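Side-chain contacts in RNA N6-adenosine-methyltransferase METTL16 (Homo sapiens, PDB 6M1U), which methylates N6 of adenine in U6 small nuclear RNA, its vertebrate conserved region (crystallised here) probably helping to bind the RNA: residues A[2-7]-A[140-145]; A[6-11]-A[147-152]; A[13-18]-A[151-156]; A[32-37]-A[114-119]; A[40-45]-A[61-66]. All blocks are in the same frame, centred on the assembly; numbering follows the deposited sequence.

Interaction 1: A[2-7]-A[140-145]; sequences KPITFV and QLCTYI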
# COMPACT_ATOMS: atom_id res chain seq x y z
N LYS A 2 1.05 12.62 10.62
CA LYS A 2 0.68 13.53 9.53
C LYS A 2 0.76 12.83 8.16
O LYS A 2 1.61 13.16 7.32
CB LYS A 2 1.59 14.77 9.57
CG LYS A 2 1.42 15.61 10.82
CD LYS A 2 2.09 16.99 10.71
CE LYS A 2 1.50 17.99 11.73
NZ LYS A 2 2.36 19.19 11.96
N PRO A 3 -0.12 11.87 7.92
CA PRO A 3 0.14 10.87 6.89
C PRO A 3 -0.35 11.23 5.50
O PRO A 3 -1.40 11.84 5.32
CB PRO A 3 -0.61 9.64 7.42
CG PRO A 3 -1.70 10.17 8.21
CD PRO A 3 -1.24 11.47 8.80
N ILE A 4 0.43 10.85 4.49
CA ILE A 4 -0.10 10.85 3.13
C ILE A 4 -1.25 9.87 3.06
O ILE A 4 -1.20 8.79 3.68
CB ILE A 4 0.97 10.45 2.11
CG1 ILE A 4 2.28 11.15 2.31
CG2 ILE A 4 0.47 10.72 0.69
CD1 ILE A 4 3.35 10.43 1.50
N THR A 5 -2.27 10.20 2.27
CA THR A 5 -3.37 9.28 2.09
C THR A 5 -3.78 9.20 0.63
O THR A 5 -3.40 10.04 -0.19
CB THR A 5 -4.57 9.67 2.93
OG1 THR A 5 -4.95 10.99 2.57
CG2 THR A 5 -4.21 9.62 4.39
N PHE A 6 -4.55 8.16 0.32
CA PHE A 6 -5.26 8.05 -0.94
C PHE A 6 -6.33 6.98 -0.78
O PHE A 6 -6.07 5.93 -0.20
CB PHE A 6 -4.31 7.75 -2.12
CG PHE A 6 -3.83 6.32 -2.19
CD1 PHE A 6 -2.61 5.95 -1.63
CD2 PHE A 6 -4.56 5.36 -2.88
CE1 PHE A 6 -2.15 4.64 -1.72
CE2 PHE A 6 -4.10 4.04 -2.95
CZ PHE A 6 -2.89 3.69 -2.37
N VAL A 7 -7.53 7.28 -1.26
CA VAL A 7 -8.66 6.37 -1.21
C VAL A 7 -8.49 5.30 -2.29
O VAL A 7 -7.95 5.57 -3.36
CB VAL A 7 -9.99 7.13 -1.42
CG1 VAL A 7 -11.10 6.19 -1.82
CG2 VAL A 7 -10.39 7.91 -0.18
N GLN A 140 7.16 9.54 -3.02
CA GLN A 140 7.59 8.77 -4.19
C GLN A 140 7.05 7.34 -4.12
O GLN A 140 6.46 6.84 -5.09
CB GLN A 140 9.12 8.80 -4.31
CG GLN A 140 9.71 10.06 -4.98
CD GLN A 140 11.23 9.99 -5.24
OE1 GLN A 140 11.84 8.91 -5.16
NE2 GLN A 140 11.85 11.14 -5.54
N LEU A 141 7.21 6.68 -2.96
CA LEU A 141 6.73 5.31 -2.78
C LEU A 141 5.21 5.24 -2.81
O LEU A 141 4.63 4.30 -3.36
CB LEU A 141 7.26 4.77 -1.46
CG LEU A 141 6.94 3.33 -1.11
CD1 LEU A 141 7.30 2.47 -2.30
CD2 LEU A 141 7.71 2.91 0.15
N CYS A 142 4.55 6.23 -2.19
CA CYS A 142 3.10 6.26 -2.15
C CYS A 142 2.53 6.50 -3.53
O CYS A 142 1.58 5.82 -3.95
CB CYS A 142 2.61 7.33 -1.18
SG CYS A 142 0.80 7.42 -1.08
N THR A 143 3.07 7.49 -4.25
CA THR A 143 2.64 7.71 -5.62
C THR A 143 2.89 6.48 -6.47
O THR A 143 2.09 6.16 -7.35
CB THR A 143 3.35 8.92 -6.23
OG1 THR A 143 3.24 10.04 -5.34
CG2 THR A 143 2.70 9.31 -7.55
N TYR A 144 3.98 5.75 -6.21
CA TYR A 144 4.25 4.56 -7.00
C TYR A 144 3.23 3.48 -6.71
O TYR A 144 2.62 2.93 -7.64
CB TYR A 144 5.66 4.04 -6.76
CG TYR A 144 5.88 2.70 -7.43
CD1 TYR A 144 6.06 2.60 -8.80
CD2 TYR A 144 5.89 1.52 -6.68
CE1 TYR A 144 6.25 1.37 -9.42
CE2 TYR A 144 6.07 0.29 -7.28
CZ TYR A 144 6.26 0.22 -8.65
OH TYR A 144 6.44 -1.02 -9.25
N ILE A 145 3.00 3.18 -5.43
CA ILE A 145 2.09 2.10 -5.05
C ILE A 145 0.69 2.35 -5.62
O ILE A 145 0.13 1.51 -6.33
CB ILE A 145 2.04 1.94 -3.52
CG1 ILE A 145 3.37 1.37 -3.01
CG2 ILE A 145 0.80 1.10 -3.11
CD1 ILE A 145 3.65 1.62 -1.52
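Cys142 meets strand 4-8 through its sulfur, which settles between Ile4 and Phe6. The sulfur-aromatic part involves Phe6: SG of Cys142 lies 5.0 Å from the centroid of the Phe6 ring and 73° off the ring normal, an oblique approach. CD1 of Phe6 is the ring atom nearest to Cys142 SG, at 3.8 Å, with CE1 close behind. The cysteine reaches this far because SG stands opposite its own backbone N (chi1 180°), which directs the thiol out from the helix to the strand.

The plainly apolar part belongs to Ile4. Its branch methyl CG2 touches Cys142 SG at 3.8 Å, while CD1 comes to 4.2 Å from Cys142 CB. One cysteine thus fills the step between two strand residues that point to the same side of an antiparallel sheet, with helix 136-153 laid over that face in a two-layer alpha+beta fold.

No hydrogen bond crosses between these segments; Ile4 and Phe6 pair through their backbones with Met127 and Val125 of strand 122-131, and bonds such as Tyr144 N to Gln140 O (2.9 Å) run inside the helix. Met127 also packs on Cys142, and Met138 lies against Ile4.

Interaction 2: A[6-11]-A[147-152]; sequences FVVLAS and NQIFRL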
# COMPACT_ATOMS: atom_id res chain seq x y z
N PHE A 6 -4.55 8.16 0.32
CA PHE A 6 -5.26 8.05 -0.94
C PHE A 6 -6.33 6.98 -0.78
O PHE A 6 -6.07 5.93 -0.20
CB PHE A 6 -4.31 7.75 -2.12
CG PHE A 6 -3.83 6.32 -2.19
CD1 PHE A 6 -2.61 5.95 -1.63
CD2 PHE A 6 -4.56 5.36 -2.88
CE1 PHE A 6 -2.15 4.64 -1.72
CE2 PHE A 6 -4.10 4.04 -2.95
CZ PHE A 6 -2.89 3.69 -2.37
N VAL A 7 -7.53 7.28 -1.26
CA VAL A 7 -8.66 6.37 -1.21
C VAL A 7 -8.49 5.30 -2.29
O VAL A 7 -7.95 5.57 -3.36
CB VAL A 7 -9.99 7.13 -1.42
CG1 VAL A 7 -11.10 6.19 -1.82
CG2 VAL A 7 -10.39 7.91 -0.18
N VAL A 8 -8.91 4.07 -2.00
CA VAL A 8 -9.28 3.11 -3.02
C VAL A 8 -10.80 3.02 -3.01
O VAL A 8 -11.40 2.63 -2.00
CB VAL A 8 -8.64 1.74 -2.78
CG1 VAL A 8 -9.15 0.76 -3.79
CG2 VAL A 8 -7.14 1.82 -2.88
N LEU A 9 -11.42 3.38 -4.13
CA LEU A 9 -12.88 3.36 -4.22
C LEU A 9 -13.45 1.94 -4.13
O LEU A 9 -12.84 0.97 -4.61
CB LEU A 9 -13.34 4.02 -5.53
CG LEU A 9 -13.35 5.55 -5.58
CD1 LEU A 9 -13.63 6.06 -6.98
CD2 LEU A 9 -14.36 6.09 -4.58
N ALA A 10 -14.65 1.83 -3.54
CA ALA A 10 -15.30 0.54 -3.30
C ALA A 10 -15.48 -0.26 -4.59
O ALA A 10 -15.61 -1.49 -4.52
CB ALA A 10 -16.64 0.73 -2.61
N SER A 11 -15.49 0.42 -5.74
CA SER A 11 -15.46 -0.27 -7.03
C SER A 11 -14.05 -0.75 -7.38
O SER A 11 -13.88 -1.86 -7.90
CB SER A 11 -15.97 0.65 -8.11
OG SER A 11 -15.24 1.85 -8.04
N ASN A 147 -0.10 4.17 -7.99
CA ASN A 147 -0.03 4.00 -9.44
C ASN A 147 -0.06 2.53 -9.81
O ASN A 147 -0.81 2.12 -10.70
CB ASN A 147 1.22 4.69 -10.00
CG ASN A 147 1.01 6.20 -10.24
OD1 ASN A 147 -0.00 6.80 -9.82
ND2 ASN A 147 1.98 6.83 -10.91
N GLN A 148 0.70 1.71 -9.09
CA GLN A 148 0.71 0.28 -9.37
C GLN A 148 -0.69 -0.31 -9.20
O GLN A 148 -1.09 -1.17 -9.99
CB GLN A 148 1.73 -0.43 -8.48
CG GLN A 148 2.36 -1.64 -9.15
CD GLN A 148 3.06 -1.28 -10.46
OE1 GLN A 148 4.05 -0.56 -10.47
NE2 GLN A 148 2.53 -1.79 -11.57
N ILE A 149 -1.44 0.15 -8.19
CA ILE A 149 -2.79 -0.37 -7.97
C ILE A 149 -3.64 -0.17 -9.21
O ILE A 149 -4.33 -1.09 -9.67
CB ILE A 149 -3.48 0.29 -6.76
CG1 ILE A 149 -3.05 -0.38 -5.45
CG2 ILE A 149 -5.00 0.24 -6.93
CD1 ILE A 149 -3.76 0.19 -4.23
N PHE A 150 -3.57 1.01 -9.80
CA PHE A 150 -4.48 1.30 -10.89
C PHE A 150 -4.02 0.65 -12.18
O PHE A 150 -4.85 0.34 -13.03
CB PHE A 150 -4.69 2.81 -11.02
CG PHE A 150 -5.61 3.36 -9.96
CD1 PHE A 150 -6.99 3.22 -10.09
CD2 PHE A 150 -5.10 3.94 -8.80
CE1 PHE A 150 -7.84 3.69 -9.11
CE2 PHE A 150 -5.94 4.42 -7.81
CZ PHE A 150 -7.31 4.29 -7.96
N ARG A 151 -2.74 0.36 -12.34
CA ARG A 151 -2.38 -0.49 -13.47
C ARG A 151 -3.07 -1.85 -13.36
O ARG A 151 -3.68 -2.32 -14.33
CB ARG A 151 -0.86 -0.63 -13.58
CG ARG A 151 -0.22 0.68 -13.97
CD ARG A 151 1.12 0.50 -14.65
NE ARG A 151 0.99 0.45 -16.11
CZ ARG A 151 2.02 0.45 -16.95
NH1 ARG A 151 3.27 0.50 -16.47
NH2 ARG A 151 1.81 0.41 -18.26
N LEU A 152 -3.04 -2.46 -12.17
CA LEU A 152 -3.72 -3.75 -11.95
C LEU A 152 -5.20 -3.68 -12.33
O LEU A 152 -5.74 -4.62 -12.92
CB LEU A 152 -3.58 -4.18 -10.49
CG LEU A 152 -2.23 -4.56 -9.87
CD1 LEU A 152 -2.35 -4.55 -8.35
CD2 LEU A 152 -1.79 -5.92 -10.35
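Ile149 sets its terminal methyl, CD1, against two side chains of the N-terminal strand. One is Phe6, whose ring offers its edge: CD1 of Ile149 lies near the ring plane, 4.1 Å from Phe6 CZ and equally close to CE2. The other is Val8, which meets the isoleucine tip to tip, with Val8 CG2 4.0 Å from Ile149 CD1.

The long branch of Ile149 is what spans the gap. CG1 lies across from the carbonyl carbon (chi1 -83°) and the chain then runs extended to CD1 (chi2 -177°). Its other branch, CG2, serves the helix itself, resting 4.2 Å above one face of the Phe150 ring toward its rim.

Here the C-terminal helix packs across an edge strand of the antiparallel sheet, just before that strand gives way to helix 10-20. Leu9 is the N-cap residue of helix 10-20, and Ala10 N donates to Asp122 OD1, tying the turn to the neighbouring strand.

Further out, backbone bonds to Val125 and Ala123 keep Phe6 and Val8 in the sheet. Val12 of helix 10-20 packs on Phe150, Met13 lies against Val8, and Ile41 of helix 30-44 touches Ile149.

Interaction 3: A[13-18]-A[151-156]; sequences MKELSL and RLVAVN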
# COMPACT_ATOMS: atom_id res chain seq x y z
N MET A 13 -11.90 -1.61 -5.25
CA MET A 13 -11.77 -2.82 -4.44
C MET A 13 -12.43 -4.00 -5.14
O MET A 13 -11.78 -5.03 -5.38
CB MET A 13 -12.36 -2.61 -3.06
CG MET A 13 -11.51 -1.74 -2.19
SD MET A 13 -12.36 -1.47 -0.64
CE MET A 13 -11.13 -2.06 0.48
N LYS A 14 -13.71 -3.86 -5.52
CA LYS A 14 -14.39 -4.94 -6.21
C LYS A 14 -13.55 -5.49 -7.36
O LYS A 14 -13.41 -6.71 -7.51
CB LYS A 14 -15.76 -4.46 -6.72
CG LYS A 14 -16.82 -4.17 -5.61
CD LYS A 14 -18.29 -4.07 -6.15
CE LYS A 14 -18.93 -2.67 -5.99
NZ LYS A 14 -19.62 -2.43 -4.69
N GLU A 15 -12.93 -4.61 -8.14
CA GLU A 15 -12.10 -5.11 -9.23
C GLU A 15 -10.83 -5.79 -8.71
O GLU A 15 -10.37 -6.77 -9.31
CB GLU A 15 -11.74 -3.97 -10.18
CG GLU A 15 -11.69 -4.39 -11.63
CD GLU A 15 -12.95 -5.10 -12.05
OE1 GLU A 15 -12.87 -6.29 -12.42
OE2 GLU A 15 -14.03 -4.47 -11.99
N LEU A 16 -10.26 -5.30 -7.61
CA LEU A 16 -9.10 -5.99 -7.06
C LEU A 16 -9.47 -7.37 -6.54
O LEU A 16 -8.69 -8.31 -6.70
CB LEU A 16 -8.48 -5.15 -5.95
CG LEU A 16 -7.68 -3.94 -6.40
CD1 LEU A 16 -7.38 -3.08 -5.19
CD2 LEU A 16 -6.41 -4.40 -7.09
N SER A 17 -10.64 -7.51 -5.93
CA SER A 17 -11.10 -8.83 -5.50
C SER A 17 -11.18 -9.80 -6.67
O SER A 17 -10.60 -10.89 -6.62
CB SER A 17 -12.48 -8.75 -4.84
OG SER A 17 -12.51 -7.81 -3.79
N LEU A 18 -11.91 -9.42 -7.71
CA LEU A 18 -11.99 -10.24 -8.91
C LEU A 18 -10.61 -10.67 -9.39
O LEU A 18 -10.40 -11.83 -9.74
CB LEU A 18 -12.73 -9.49 -10.00
CG LEU A 18 -14.24 -9.51 -9.92
CD1 LEU A 18 -14.73 -8.54 -10.95
CD2 LEU A 18 -14.75 -10.91 -10.16
N ARG A 151 -2.74 0.36 -12.34
CA ARG A 151 -2.38 -0.49 -13.47
C ARG A 151 -3.07 -1.85 -13.36
O ARG A 151 -3.68 -2.32 -14.33
CB ARG A 151 -0.86 -0.63 -13.58
CG ARG A 151 -0.22 0.68 -13.97
CD ARG A 151 1.12 0.50 -14.65
NE ARG A 151 0.99 0.45 -16.11
CZ ARG A 151 2.02 0.45 -16.95
NH1 ARG A 151 3.27 0.50 -16.47
NH2 ARG A 151 1.81 0.41 -18.26
N LEU A 152 -3.04 -2.46 -12.17
CA LEU A 152 -3.72 -3.75 -11.95
C LEU A 152 -5.20 -3.68 -12.33
O LEU A 152 -5.74 -4.62 -12.92
CB LEU A 152 -3.58 -4.18 -10.49
CG LEU A 152 -2.23 -4.56 -9.87
CD1 LEU A 152 -2.35 -4.55 -8.35
CD2 LEU A 152 -1.79 -5.92 -10.35
N VAL A 153 -5.87 -2.57 -12.01
CA VAL A 153 -7.30 -2.48 -12.25
C VAL A 153 -7.64 -2.25 -13.72
O VAL A 153 -8.76 -2.56 -14.13
CB VAL A 153 -7.90 -1.40 -11.32
CG1 VAL A 153 -9.17 -0.80 -11.88
CG2 VAL A 153 -8.20 -2.01 -9.97
N ALA A 154 -6.70 -1.76 -14.54
CA ALA A 154 -6.86 -1.77 -16.00
C ALA A 154 -6.52 -3.16 -16.56
O ALA A 154 -5.59 -3.35 -17.34
CB ALA A 154 -6.01 -0.69 -16.66
N VAL A 155 -7.32 -4.14 -16.13
CA VAL A 155 -7.24 -5.54 -16.51
C VAL A 155 -8.43 -5.80 -17.42
O VAL A 155 -8.95 -6.92 -17.51
CB VAL A 155 -7.23 -6.46 -15.25
CG1 VAL A 155 -8.56 -6.36 -14.45
CG2 VAL A 155 -6.86 -7.92 -15.59
N ASN A 156 -8.87 -4.76 -18.11
CA ASN A 156 -10.09 -4.83 -18.89
C ASN A 156 -9.78 -5.14 -20.36
O ASN A 156 -9.06 -6.09 -20.67
CB ASN A 156 -10.86 -3.51 -18.74
CG ASN A 156 -11.00 -3.08 -17.27
OD1 ASN A 156 -11.27 -3.90 -16.39
ND2 ASN A 156 -10.82 -1.79 -17.01
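Leu152 starts the contact with its CD1 methyl, 4.3 Å from CD2 of Leu16 on the facing helix. Val153, the last helical residue, does more. Its CG2 methyl touches two neighbours, lying 4.1 Å from Glu15 CB and 4.1 Å from Leu16 CG, and the Leu16 and Val153 side chains cross at about a right angle. Glu15 takes part through CB; beyond it the chain bends at chi2 (52°).

At Ala154 the chain leaves the helix in an inverse gamma turn, closed by a weak bond from Val155 N to Val153 O at 2.9 Å. Val155 comes back beside helix 10-20 and rests on Lys19, one turn beyond Glu15.

The contact therefore brings the C-terminal end of helix 136-153 against helix 10-20, with Val12 also touching Val153. Helix 30-44 completes the group: Trp37 packs on Leu152 and gives its NE1 hydrogen bond to Leu16 O, and Val33 lies against the Leu16 side chain.

Interaction 4: A[32-37]-A[114-119]; sequences VVVTTW and INVKKE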
# COMPACT_ATOMS: atom_id res chain seq x y z
N VAL A 32 -8.63 -6.02 3.35
CA VAL A 32 -7.65 -7.15 3.40
C VAL A 32 -7.15 -7.40 1.98
O VAL A 32 -5.93 -7.51 1.79
CB VAL A 32 -8.29 -8.42 3.99
CG1 VAL A 32 -7.47 -9.66 3.67
CG2 VAL A 32 -8.51 -8.30 5.49
N VAL A 33 -8.08 -7.49 1.02
CA VAL A 33 -7.71 -7.73 -0.40
C VAL A 33 -6.69 -6.68 -0.82
O VAL A 33 -5.59 -7.06 -1.25
CB VAL A 33 -8.96 -7.69 -1.31
CG1 VAL A 33 -8.59 -7.39 -2.75
CG2 VAL A 33 -9.75 -8.98 -1.22
N VAL A 34 -7.06 -5.40 -0.69
CA VAL A 34 -6.17 -4.26 -1.07
C VAL A 34 -4.79 -4.46 -0.43
O VAL A 34 -3.79 -4.40 -1.17
CB VAL A 34 -6.78 -2.92 -0.65
CG1 VAL A 34 -5.80 -1.77 -0.80
CG2 VAL A 34 -8.07 -2.62 -1.40
N THR A 35 -4.75 -4.70 0.88
CA THR A 35 -3.48 -4.87 1.58
C THR A 35 -2.62 -5.94 0.93
O THR A 35 -1.43 -5.73 0.69
CB THR A 35 -3.74 -5.21 3.04
OG1 THR A 35 -4.39 -4.10 3.69
CG2 THR A 35 -2.42 -5.54 3.74
N THR A 36 -3.21 -7.10 0.64
CA THR A 36 -2.40 -8.15 0.01
C THR A 36 -1.97 -7.77 -1.40
O THR A 36 -1.02 -8.37 -1.91
CB THR A 36 -3.15 -9.48 -0.02
OG1 THR A 36 -4.15 -9.40 -1.03
CG2 THR A 36 -3.81 -9.79 1.31
N TRP A 37 -2.65 -6.81 -2.05
CA TRP A 37 -2.12 -6.30 -3.31
C TRP A 37 -0.98 -5.32 -3.07
O TRP A 37 0.00 -5.31 -3.82
CB TRP A 37 -3.21 -5.64 -4.15
CG TRP A 37 -4.01 -6.60 -4.97
CD1 TRP A 37 -5.36 -6.85 -4.87
CD2 TRP A 37 -3.53 -7.44 -6.03
NE1 TRP A 37 -5.75 -7.80 -5.80
CE2 TRP A 37 -4.65 -8.17 -6.53
CE3 TRP A 37 -2.28 -7.64 -6.62
CZ2 TRP A 37 -4.53 -9.08 -7.57
CZ3 TRP A 37 -2.18 -8.55 -7.66
CH2 TRP A 37 -3.29 -9.26 -8.11
N ILE A 114 2.08 1.60 6.63
CA ILE A 114 0.89 1.68 5.80
C ILE A 114 -0.28 1.11 6.58
O ILE A 114 -0.22 -0.05 7.03
CB ILE A 114 1.05 0.94 4.46
CG1 ILE A 114 2.38 1.28 3.78
CG2 ILE A 114 -0.09 1.30 3.53
CD1 ILE A 114 2.52 0.71 2.37
N ASN A 115 -1.32 1.93 6.77
CA ASN A 115 -2.63 1.49 7.23
C ASN A 115 -3.60 1.42 6.05
O ASN A 115 -3.65 2.35 5.23
CB ASN A 115 -3.22 2.42 8.30
CG ASN A 115 -2.43 2.40 9.59
OD1 ASN A 115 -1.61 1.52 9.79
ND2 ASN A 115 -2.67 3.36 10.47
N VAL A 116 -4.36 0.34 5.96
CA VAL A 116 -5.45 0.26 4.99
C VAL A 116 -6.73 0.22 5.81
O VAL A 116 -7.03 -0.79 6.45
CB VAL A 116 -5.31 -0.95 4.07
CG1 VAL A 116 -6.40 -0.91 3.03
CG2 VAL A 116 -3.93 -0.96 3.40
N LYS A 117 -7.41 1.36 5.90
CA LYS A 117 -8.62 1.44 6.75
C LYS A 117 -9.88 1.65 5.91
O LYS A 117 -9.78 2.25 4.82
CB LYS A 117 -8.47 2.57 7.78
CG LYS A 117 -7.16 3.34 7.72
CD LYS A 117 -7.25 4.72 8.33
CE LYS A 117 -7.15 4.70 9.84
NZ LYS A 117 -7.29 6.05 10.42
N LYS A 118 -10.95 1.02 6.37
CA LYS A 118 -12.26 1.08 5.70
C LYS A 118 -12.89 2.36 6.18
O LYS A 118 -13.25 2.44 7.34
CB LYS A 118 -13.14 -0.10 6.13
CG LYS A 118 -14.49 -0.18 5.44
CD LYS A 118 -15.30 -1.39 5.87
CE LYS A 118 -16.65 -1.45 5.19
NZ LYS A 118 -17.44 -2.63 5.61
N GLU A 119 -12.95 3.32 5.28
CA GLU A 119 -13.51 4.65 5.59
C GLU A 119 -14.71 4.76 4.66
O GLU A 119 -14.53 4.43 3.49
CB GLU A 119 -12.46 5.70 5.28
CG GLU A 119 -12.89 7.11 5.59
CD GLU A 119 -12.52 8.07 4.48
OE1 GLU A 119 -12.79 7.74 3.32
OE2 GLU A 119 -11.96 9.13 4.77
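Val116 aims its side chain from strand 108-119 at helix 30-44, where Val34 and Thr35 receive it. The apolar pairing is methyl to methyl: CG1 of Val34 lies 4.0 Å from CG1 of Val116, the two side chains meeting at a slant. In both valines the touching CG1 is the branch opposite the backbone N (chi1 170° and -175°).

Thr35 comes alongside, its side chain and that of Val116 running past each other in opposite directions. OG1 of Thr35 is beside Val116 CG2 and CB, a van der Waals neighbour.

No hydrogen bond crosses the contact. Within the helix, Thr35 OG1 is bonded to Ile31 O, one turn back. Thr36 OG1 donates to Val33 O at 2.8 Å, in the carbonyl plane on a lone pair (C=O to donor angle 134°), and that oxygen also accepts Trp37 N at 3.1 Å. On the sheet side, backbone bonds to Val59 hold Val116, while Ile31 and Ile38 pack on its side chain.

Since the threonine hydroxyl has its helical partner, it can be buried against a valine, and between these segments only van der Waals contact is made, part methyl to methyl and part hydroxyl to methyl.

Interaction 5: A[40-45]-A[61-66]; sequences KILTDL and LFLTAI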
# COMPACT_ATOMS: atom_id res chain seq x y z
N LYS A 40 1.89 -7.53 -2.49
CA LYS A 40 2.44 -7.99 -3.75
C LYS A 40 3.32 -6.91 -4.39
O LYS A 40 4.43 -7.19 -4.85
CB LYS A 40 1.30 -8.39 -4.70
CG LYS A 40 1.63 -9.54 -5.64
CD LYS A 40 2.33 -9.07 -6.89
CE LYS A 40 3.16 -10.19 -7.49
NZ LYS A 40 3.50 -9.94 -8.93
N ILE A 41 2.85 -5.67 -4.39
CA ILE A 41 3.59 -4.59 -5.03
C ILE A 41 4.92 -4.36 -4.34
O ILE A 41 5.95 -4.08 -4.99
CB ILE A 41 2.73 -3.32 -5.04
CG1 ILE A 41 1.55 -3.50 -5.99
CG2 ILE A 41 3.60 -2.07 -5.32
CD1 ILE A 41 0.45 -2.56 -5.73
N LEU A 42 4.93 -4.43 -3.01
CA LEU A 42 6.15 -4.14 -2.26
C LEU A 42 7.16 -5.26 -2.44
O LEU A 42 8.33 -4.98 -2.75
CB LEU A 42 5.85 -3.91 -0.77
CG LEU A 42 4.98 -2.67 -0.51
CD1 LEU A 42 4.59 -2.53 0.95
CD2 LEU A 42 5.68 -1.44 -0.99
N THR A 43 6.73 -6.53 -2.28
CA THR A 43 7.70 -7.62 -2.45
C THR A 43 8.35 -7.55 -3.83
O THR A 43 9.56 -7.79 -3.95
CB THR A 43 7.08 -9.01 -2.26
OG1 THR A 43 6.11 -9.20 -3.28
CG2 THR A 43 6.42 -9.17 -0.91
N ASP A 44 7.59 -7.18 -4.86
CA ASP A 44 8.15 -7.03 -6.19
C ASP A 44 9.26 -5.98 -6.22
O ASP A 44 10.23 -6.14 -6.96
CB ASP A 44 7.05 -6.67 -7.20
CG ASP A 44 6.07 -7.84 -7.45
OD1 ASP A 44 6.32 -8.96 -6.93
OD2 ASP A 44 5.05 -7.63 -8.15
N LEU A 45 9.16 -4.93 -5.40
CA LEU A 45 10.25 -3.98 -5.22
C LEU A 45 11.33 -4.47 -4.26
O LEU A 45 12.29 -3.74 -3.99
CB LEU A 45 9.73 -2.63 -4.72
CG LEU A 45 8.47 -2.02 -5.36
CD1 LEU A 45 8.24 -0.58 -4.85
CD2 LEU A 45 8.50 -2.08 -6.89
N LEU A 61 0.70 -2.56 7.40
CA LEU A 61 2.03 -3.01 7.04
C LEU A 61 3.07 -2.10 7.66
O LEU A 61 2.94 -0.87 7.57
CB LEU A 61 2.23 -2.96 5.55
CG LEU A 61 1.34 -3.90 4.81
CD1 LEU A 61 1.63 -3.64 3.34
CD2 LEU A 61 1.74 -5.28 5.28
N PHE A 62 4.10 -2.67 8.26
CA PHE A 62 5.31 -1.92 8.56
C PHE A 62 6.34 -2.26 7.49
O PHE A 62 6.58 -3.45 7.21
CB PHE A 62 5.87 -2.25 9.95
CG PHE A 62 7.00 -1.34 10.35
CD1 PHE A 62 8.31 -1.64 10.01
CD2 PHE A 62 6.74 -0.17 11.04
CE1 PHE A 62 9.33 -0.79 10.38
CE2 PHE A 62 7.78 0.69 11.39
CZ PHE A 62 9.06 0.37 11.07
N LEU A 63 6.93 -1.24 6.87
CA LEU A 63 7.84 -1.51 5.77
C LEU A 63 9.14 -0.75 5.94
O LEU A 63 9.21 0.30 6.57
CB LEU A 63 7.20 -1.20 4.40
CG LEU A 63 7.17 0.26 4.07
CD1 LEU A 63 8.23 0.59 3.03
CD2 LEU A 63 5.80 0.62 3.59
N THR A 64 10.19 -1.33 5.37
CA THR A 64 11.55 -0.83 5.45
C THR A 64 12.07 -0.79 4.03
O THR A 64 12.27 -1.85 3.42
CB THR A 64 12.41 -1.75 6.32
OG1 THR A 64 11.94 -1.69 7.67
CG2 THR A 64 13.83 -1.32 6.29
N ALA A 65 12.23 0.41 3.48
CA ALA A 65 12.85 0.58 2.17
C ALA A 65 14.22 1.22 2.35
O ALA A 65 14.54 1.76 3.41
CB ALA A 65 11.97 1.43 1.25
N ILE A 66 15.04 1.13 1.30
CA ILE A 66 16.39 1.69 1.32
C ILE A 66 16.47 2.82 0.30
O ILE A 66 15.83 2.77 -0.75
CB ILE A 66 17.46 0.61 1.07
CG1 ILE A 66 18.85 1.15 1.41
CG2 ILE A 66 17.42 0.13 -0.36
CD1 ILE A 66 19.74 0.16 2.18
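Leu42 and Leu61 adopt nearly the same torsions: CG lies across from the carbonyl carbon in each (chi1 -64° for both), and the chain continues extended. Each leucine is therefore stretched away from its backbone, and they reach toward each other tip to tip, with Leu42 CD1 4.0 Å from Leu61 CD1. This is helix-on-sheet packing in a two-layer alpha+beta fold, the end of helix 30-44 lying over strand 58-67.

The same Leu42 methyl also comes to 4.3 Å from CD2 of Leu63, two residues along the strand and on the same side of it. Ile145 of helix 136-153 and His49 of strand 48-52 touch Leu42 as well, while Ile38 packs on Leu61.

Lys40, Thr43 and Asp44 bond among themselves within the helix. Lys40 O accepts Asp44 N and also Thr43 OG1, the latter at 3.1 Å and tilted 34° from the carbonyl plane, both from the same face. Lys40 closes a salt bridge one turn on, its NZ 2.9 Å from Asp44 OD2 and on the syn lone pair of that oxygen.

In the fold
Four of the contacts lay helices on one antiparallel sheet, and interaction 3 joins two helices, an architecture that recalls KA1-like domains. Interactions 1 and 2 are successive steps of helix 136-153 along strand 4-8, with centres 11 Å apart and Phe6 in common. Interaction 3 continues down the same helix, its centre 8 Å from that of interaction 2, where Val8 CG1 meets Met13 CG at 3.8 Å. Interactions 4 and 5 seat helix 30-44 on neighbouring strands, joined by the backbone pairing of Ile114 with Leu61. Helices 136-153 and 30-44 meet where Ile145 CD1 lies 3.7 Å from Leu42 CD2. The segments hold no modelled ligand, and methyl transfer is expected of the separate catalytic domain.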